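Local coordinates for tegumental protein 20.8 kDa (Clonorchis sinensis, PDB 5X2D), which probably binds calcium through its EF-hand region and contributes here its dynein-light-chain-like domain, the C-terminal part of this tegumental-allergen-like protein, at the interface of chains A and B. Coordinates in Å, arbitrary orientation; residue numbers count along the deposited sequence, not the author numbering. Chains: chain A/B, Tegumental protein 20.8 kDa.

Contact 1: the interface of chains A and B. Residues chain A 43-44, 47, 58-59; chain B 69-71.
B:Thr70 presses its methyl CG2 against helix 36-54 of chain A, in the two-fold pair of dynein-light-chain-like domains of the deposited assembly, probably the family's dimer, where the end of strand 66-69 of one copy lies beside strand 58-63 of the other. The tightly packed part is this methyl. It touches A:Thr43 CB at 3.4 Å and A:Lys47 CB at 3.5 Å, with A:Glu44 CA a little farther away, so successive turns of the helix share one group. The B:Thr70 torsion explains the fit: OG1 stands between backbone N and carbonyl carbon (chi1 61°), which turns CG2 to the helix and OG1 toward A:Gln59, whose CG is 3.6 Å from that hydroxyl oxygen. The A:Gln59 side chain, extended beyond CG, runs past B:Thr70 in the opposite direction and crosses B:Ile69, whose CG2 packs 3.6 Å from A:Gln59 CG.

Polar links on the flanks are looser. On one, the carboxylate oxygen A:Glu44 OE2 accepts the backbone N-H of B:Gln71 at 3.2 Å, nearly along its C-O axis and fairly straight (156° at H). On the other, the amide A:Gln59 NE2 gives only a weak hydrogen bond to B:Thr70 O, at 3.4 Å. The B:Gln71 side chain comes near A:Glu44 through CG, 3.9 Å from OE2. Within chain A, the side-chain amine nitrogen A:Lys47 NZ donates to A:Trp58 O at 2.9 Å, tying helix 36-54 to strand 58-63.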
loop_
_atom_site.group_PDB
_atom_site.type_symbol
_atom_site.label_atom_id
_atom_site.label_comp_id
_atom_site.label_asym_id
_atom_site.label_seq_id
_atom_site.Cartn_x
_atom_site.Cartn_y
_atom_site.Cartn_z
ATOM N N THR A 43 3.943 11.385 -6.571
ATOM C CA THR A 43 3.086 11.013 -5.475
ATOM C C THR A 43 2.967 12.251 -4.617
ATOM O O THR A 43 1.867 12.667 -4.281
ATOM C CB THR A 43 3.657 9.845 -4.658
ATOM O OG1 THR A 43 4.913 10.233 -4.087
ATOM C CG2 THR A 43 3.856 8.627 -5.533
ATOM N N GLU A 44 4.109 12.874 -4.332
ATOM C CA GLU A 44 4.153 14.038 -3.455
ATOM C C GLU A 44 3.316 15.221 -3.953
ATOM O O GLU A 44 2.593 15.801 -3.140
ATOM C CB GLU A 44 5.611 14.481 -3.214
ATOM C CG GLU A 44 6.352 13.629 -2.175
ATOM C CD GLU A 44 5.809 13.806 -0.758
ATOM O OE1 GLU A 44 5.068 14.788 -0.530
ATOM O OE2 GLU A 44 6.107 12.970 0.137
ATOM N N LYS A 47 -0.250 13.952 -3.263
ATOM C CA LYS A 47 -0.523 14.119 -1.842
ATOM C C LYS A 47 -0.806 15.582 -1.556
ATOM O O LYS A 47 -1.810 15.934 -0.935
ATOM C CB LYS A 47 0.655 13.655 -0.971
ATOM C CG LYS A 47 0.411 13.814 0.535
ATOM C CD LYS A 47 1.641 14.380 1.272
ATOM C CE LYS A 47 1.813 13.801 2.678
ATOM N NZ LYS A 47 0.595 13.855 3.521
ATOM N N TRP A 58 -2.754 13.060 3.607
ATOM C CA TRP A 58 -3.051 11.949 2.713
ATOM C C TRP A 58 -1.838 11.093 2.387
ATOM O O TRP A 58 -0.735 11.615 2.250
ATOM C CB TRP A 58 -3.620 12.486 1.414
ATOM C CG TRP A 58 -5.040 12.942 1.504
ATOM C CD1 TRP A 58 -5.504 14.102 2.061
ATOM C CD2 TRP A 58 -6.185 12.270 0.969
ATOM N NE1 TRP A 58 -6.868 14.182 1.917
ATOM C CE2 TRP A 58 -7.309 13.069 1.249
ATOM C CE3 TRP A 58 -6.365 11.065 0.287
ATOM C CZ2 TRP A 58 -8.592 12.706 0.867
ATOM C CZ3 TRP A 58 -7.637 10.708 -0.081
ATOM C CH2 TRP A 58 -8.736 11.526 0.205
ATOM N N GLN A 59 -2.030 9.793 2.191
ATOM C CA GLN A 59 -0.922 8.970 1.737
ATOM C C GLN A 59 -1.244 8.417 0.364
ATOM O O GLN A 59 -2.260 7.739 0.179
ATOM C CB GLN A 59 -0.601 7.840 2.711
ATOM C CG GLN A 59 0.833 7.375 2.510
ATOM C CD GLN A 59 1.353 6.484 3.605
ATOM O OE1 GLN A 59 0.598 5.707 4.199
ATOM N NE2 GLN A 59 2.660 6.591 3.889
ATOM N N ILE B 69 5.619 5.466 -2.448
ATOM C CA ILE B 69 4.734 6.063 -1.431
ATOM C C ILE B 69 5.174 7.445 -0.997
ATOM O O ILE B 69 6.351 7.664 -0.781
ATOM C CB ILE B 69 4.639 5.205 -0.149
ATOM C CG1 ILE B 69 4.440 3.729 -0.480
ATOM C CG2 ILE B 69 3.472 5.677 0.729
ATOM C CD1 ILE B 69 3.901 2.915 0.705
ATOM N N THR B 70 4.222 8.362 -0.822
ATOM C CA THR B 70 4.562 9.649 -0.233
ATOM C C THR B 70 5.039 9.363 1.161
ATOM O O THR B 70 4.663 8.362 1.755
ATOM C CB THR B 70 3.380 10.629 -0.145
ATOM O OG1 THR B 70 2.352 10.078 0.681
ATOM C CG2 THR B 70 2.822 10.905 -1.498
ATOM N N GLN B 71 5.869 10.223 1.708
ATOM C CA GLN B 71 6.250 9.966 3.069
ATOM C C GLN B 71 5.483 10.909 3.993
ATOM O O GLN B 71 5.261 12.092 3.703
ATOM C CB GLN B 71 7.750 10.053 3.260
ATOM C CG GLN B 71 8.366 11.308 2.819
ATOM C CD GLN B 71 9.866 11.252 3.022
ATOM O OE1 GLN B 71 10.646 11.481 2.093
ATOM N NE2 GLN B 71 10.282 10.963 4.257
#

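Contact 2: the interface of chains A and B. Residues chain A 68; chain B 35-36, 39-40.
A:Trp68 and B:Leu39 meet because each swings its CG opposite the carbonyl carbon and beside the backbone N, with chi1 -68° and -63°. A second torsion of -97° in A:Trp68 sets the indole across its CA-CB-CG plane, presenting a broad face to the start of helix 36-53 of chain B.

B:Leu39 crosses this face obliquely and uses two carbons. Its methyl CD1 sits over the six-membered ring, 3.2 Å from the centroid and displaced toward the rim, with A:Trp68 CH2 the nearest ring atom. Its CB covers the five-membered ring, 3.4 Å from that centroid. Both are CH-pi contacts, and together they span the fused rings and should limit rocking of the indole.

B:Ser36 approaches at the indole rim: its CB lies at the edge, in the ring plane, and its hydroxyl OG is 3.5 Å from A:Trp68 CZ2. The carbonyl oxygen B:Ser36 O comes 3.2 Å from A:Trp68 NE1 but lies well off the indole plane, a poor direction for that N-H.

The contact packs strand 66-69 of one copy against helix 36-53 of the other and probably helps hold the two copies together, if this pair is the biological dimer.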
loop_
_atom_site.group_PDB
_atom_site.type_symbol
_atom_site.label_atom_id
_atom_site.label_comp_id
_atom_site.label_asym_id
_atom_site.label_seq_id
_atom_site.Cartn_x
_atom_site.Cartn_y
_atom_site.Cartn_z
ATOM N N TRP A 68 -2.186 -7.421 -3.387
ATOM C CA TRP A 68 -3.171 -8.030 -2.490
ATOM C C TRP A 68 -3.198 -7.453 -1.063
ATOM O O TRP A 68 -2.235 -7.625 -0.321
ATOM C CB TRP A 68 -2.913 -9.542 -2.409
ATOM C CG TRP A 68 -3.190 -10.281 -3.694
ATOM C CD1 TRP A 68 -4.318 -10.946 -4.002
ATOM C CD2 TRP A 68 -2.309 -10.422 -4.816
ATOM N NE1 TRP A 68 -4.219 -11.494 -5.260
ATOM C CE2 TRP A 68 -3.001 -11.191 -5.781
ATOM C CE3 TRP A 68 -1.009 -9.990 -5.108
ATOM C CZ2 TRP A 68 -2.433 -11.529 -7.011
ATOM C CZ3 TRP A 68 -0.447 -10.321 -6.345
ATOM C CH2 TRP A 68 -1.160 -11.088 -7.275
ATOM N N THR B 35 -1.182 -17.125 -8.032
ATOM C CA THR B 35 -2.308 -16.323 -8.506
ATOM C C THR B 35 -3.194 -15.865 -7.345
ATOM O O THR B 35 -2.811 -15.969 -6.178
ATOM C CB THR B 35 -3.187 -17.067 -9.552
ATOM O OG1 THR B 35 -4.020 -18.032 -8.895
ATOM C CG2 THR B 35 -2.340 -17.707 -10.661
ATOM N N SER B 36 -4.362 -15.314 -7.663
ATOM C CA SER B 36 -5.018 -14.419 -6.720
ATOM C C SER B 36 -5.684 -14.965 -5.434
ATOM O O SER B 36 -5.667 -14.238 -4.454
ATOM C CB SER B 36 -6.048 -13.591 -7.486
ATOM O OG SER B 36 -5.383 -12.769 -8.432
ATOM N N LEU B 39 -2.895 -15.746 -2.905
ATOM C CA LEU B 39 -2.364 -14.602 -2.195
ATOM C C LEU B 39 -3.386 -14.021 -1.224
ATOM O O LEU B 39 -3.039 -13.560 -0.132
ATOM C CB LEU B 39 -1.914 -13.575 -3.227
ATOM C CG LEU B 39 -0.790 -14.280 -4.004
ATOM C CD1 LEU B 39 -0.255 -13.482 -5.145
ATOM C CD2 LEU B 39 0.335 -14.612 -3.067
ATOM N N GLY B 40 -4.650 -14.079 -1.639
ATOM C CA GLY B 40 -5.772 -13.595 -0.862
ATOM C C GLY B 40 -5.846 -14.115 0.556
ATOM O O GLY B 40 -5.984 -13.312 1.483
#

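Contact 3: the interface of chains A and B. Residues chain A 59-61, 63, 91; chain B 61, 67-69, 91.
A:Met61 pairs with B:Ile69, and A:Val63 with B:Tyr67, as antiparallel beta bridges that join strand 58-63 of chain A to strand 66-69 of chain B. This strand pairing between copies resembles the strand exchange of dynein light chain dimers, the family of this domain. The backbones run close, with A:Met61 CA 3.5 Å from B:Trp68 O and A:Val60 O equally far from B:Ile69 CA.

Aliphatic and thioether packing lies beside the paired strands. The two Met61 side chains reach toward each other tip to tip across the two-fold axis, their CE methyls 3.5 Å apart. Each leaves its strand extended, CG anti to the backbone N (chi1 173° in chain A), and bends only at the sulfur. A:Met61 also lies alongside B:Ile69, pointing the same way, with SD 3.8 Å from the terminal methyl CD1. Farther along the strand, A:Val63 CG2 touches B:Tyr67 CB at 3.8 Å, where the two side chains cross.

Aromatic contact comes from A:Trp91 and B:Trp91, which approach from opposite directions on strands 87-92. Their six-membered rings meet edge-to-face, with planes at 82° and centroids 5.6 Å apart. The nearest atoms are the two CH2 carbons, at 3.8 Å, so the rings touch at their outer corners.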
loop_
_atom_site.group_PDB
_atom_site.type_symbol
_atom_site.label_atom_id
_atom_site.label_comp_id
_atom_site.label_asym_id
_atom_site.label_seq_id
_atom_site.Cartn_x
_atom_site.Cartn_y
_atom_site.Cartn_z
ATOM N N GLN A 59 -2.030 9.793 2.191
ATOM C CA GLN A 59 -0.922 8.970 1.737
ATOM C C GLN A 59 -1.244 8.417 0.364
ATOM O O GLN A 59 -2.260 7.739 0.179
ATOM C CB GLN A 59 -0.601 7.840 2.711
ATOM C CG GLN A 59 0.833 7.375 2.510
ATOM C CD GLN A 59 1.353 6.484 3.605
ATOM O OE1 GLN A 59 0.598 5.707 4.199
ATOM N NE2 GLN A 59 2.660 6.591 3.889
ATOM N N VAL A 60 -0.379 8.729 -0.601
ATOM C CA VAL A 60 -0.601 8.351 -1.993
ATOM C C VAL A 60 0.420 7.294 -2.387
ATOM O O VAL A 60 1.636 7.512 -2.305
ATOM C CB VAL A 60 -0.485 9.557 -2.950
ATOM C CG1 VAL A 60 -0.654 9.111 -4.389
ATOM C CG2 VAL A 60 -1.515 10.600 -2.619
ATOM N N MET A 61 -0.072 6.130 -2.779
ATOM C CA MET A 61 0.822 5.072 -3.201
ATOM C C MET A 61 0.563 4.724 -4.657
ATOM O O MET A 61 -0.576 4.478 -5.048
ATOM C CB MET A 61 0.657 3.843 -2.313
ATOM C CG MET A 61 1.438 2.648 -2.800
ATOM S SD MET A 61 1.340 1.332 -1.594
ATOM C CE MET A 61 -0.407 1.184 -1.443
ATOM N N VAL A 63 1.526 2.136 -7.837
ATOM C CA VAL A 63 2.070 0.804 -8.110
ATOM C C VAL A 63 2.122 0.443 -9.592
ATOM O O VAL A 63 1.174 0.692 -10.342
ATOM C CB VAL A 63 1.277 -0.295 -7.374
ATOM C CG1 VAL A 63 1.807 -1.693 -7.740
ATOM C CG2 VAL A 63 1.352 -0.073 -5.904
ATOM N N TRP A 91 -5.268 7.397 0.540
ATOM C CA TRP A 91 -5.745 7.280 1.914
ATOM C C TRP A 91 -5.630 8.618 2.601
ATOM O O TRP A 91 -4.526 9.119 2.766
ATOM C CB TRP A 91 -4.910 6.305 2.748
ATOM C CG TRP A 91 -4.930 4.878 2.381
ATOM C CD1 TRP A 91 -6.003 4.039 2.397
ATOM C CD2 TRP A 91 -3.800 4.084 1.998
ATOM N NE1 TRP A 91 -5.617 2.773 2.025
ATOM C CE2 TRP A 91 -4.269 2.774 1.773
ATOM C CE3 TRP A 91 -2.439 4.357 1.816
ATOM C CZ2 TRP A 91 -3.430 1.740 1.374
ATOM C CZ3 TRP A 91 -1.611 3.332 1.422
ATOM C CH2 TRP A 91 -2.110 2.038 1.212
ATOM N N MET B 61 -0.040 -6.001 3.063
ATOM C CA MET B 61 -0.168 -5.814 1.625
ATOM C C MET B 61 0.978 -6.471 0.862
ATOM O O MET B 61 2.140 -6.212 1.158
ATOM C CB MET B 61 -0.233 -4.331 1.271
ATOM C CG MET B 61 -0.208 -4.113 -0.226
ATOM S SD MET B 61 -0.482 -2.406 -0.674
ATOM C CE MET B 61 0.807 -1.657 0.271
ATOM N N TYR B 67 6.870 0.216 -6.564
ATOM C CA TYR B 67 5.927 1.201 -6.025
ATOM C C TYR B 67 6.560 2.443 -5.413
ATOM O O TYR B 67 7.737 2.455 -5.085
ATOM C CB TYR B 67 5.021 0.528 -4.999
ATOM C CG TYR B 67 5.687 0.095 -3.714
ATOM C CD1 TYR B 67 5.875 1.004 -2.663
ATOM C CD2 TYR B 67 6.074 -1.227 -3.515
ATOM C CE1 TYR B 67 6.455 0.618 -1.476
ATOM C CE2 TYR B 67 6.656 -1.626 -2.323
ATOM C CZ TYR B 67 6.838 -0.691 -1.308
ATOM O OH TYR B 67 7.410 -1.050 -0.119
ATOM N N TRP B 68 5.757 3.495 -5.289
ATOM C CA TRP B 68 6.203 4.772 -4.740
ATOM C C TRP B 68 5.223 5.364 -3.719
ATOM O O TRP B 68 4.130 5.768 -4.095
ATOM C CB TRP B 68 6.411 5.776 -5.893
ATOM C CG TRP B 68 7.543 5.446 -6.815
ATOM C CD1 TRP B 68 8.796 5.958 -6.770
ATOM C CD2 TRP B 68 7.522 4.538 -7.917
ATOM N NE1 TRP B 68 9.569 5.420 -7.768
ATOM C CE2 TRP B 68 8.805 4.540 -8.490
ATOM C CE3 TRP B 68 6.539 3.715 -8.484
ATOM C CZ2 TRP B 68 9.137 3.763 -9.596
ATOM C CZ3 TRP B 68 6.872 2.930 -9.585
ATOM C CH2 TRP B 68 8.154 2.963 -10.128
ATOM N N ILE B 69 5.619 5.466 -2.448
ATOM C CA ILE B 69 4.734 6.063 -1.431
ATOM C C ILE B 69 5.174 7.445 -0.997
ATOM O O ILE B 69 6.351 7.664 -0.781
ATOM C CB ILE B 69 4.639 5.205 -0.149
ATOM C CG1 ILE B 69 4.440 3.729 -0.480
ATOM C CG2 ILE B 69 3.472 5.677 0.729
ATOM C CD1 ILE B 69 3.901 2.915 0.705
ATOM N N TRP B 91 1.545 -3.241 8.434
ATOM C CA TRP B 91 1.127 -2.096 9.236
ATOM C C TRP B 91 0.316 -2.580 10.394
ATOM O O TRP B 91 -0.712 -3.212 10.191
ATOM C CB TRP B 91 0.239 -1.123 8.456
ATOM C CG TRP B 91 0.859 -0.409 7.329
ATOM C CD1 TRP B 91 1.896 0.479 7.387
ATOM C CD2 TRP B 91 0.456 -0.472 5.958
ATOM N NE1 TRP B 91 2.177 0.959 6.127
ATOM C CE2 TRP B 91 1.307 0.390 5.232
ATOM C CE3 TRP B 91 -0.538 -1.177 5.269
ATOM C CZ2 TRP B 91 1.196 0.562 3.854
ATOM C CZ3 TRP B 91 -0.644 -1.004 3.906
ATOM C CH2 TRP B 91 0.217 -0.138 3.215
#

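Contacts 1 and 3 adjoin, with the centres of their C-alpha atoms about 7 Å apart and A:Gln59 and B:Ile69 common to both, so the central strand pairing passes into the packing against helix 36-54 of chain A. Contact 2, about 25 Å from contact 1 and 18 Å from contact 3 between the same kinds of centres, employs strand 66-69 of chain A and the corresponding helix of chain B. Two-fold symmetry gives each contact a twin with the chains exchanged, and contact 3 also pairs Met61 and Trp91 with their counterparts. Each 66-69 segment is thus gripped by its partner's strand and helix, consistent with a dimer.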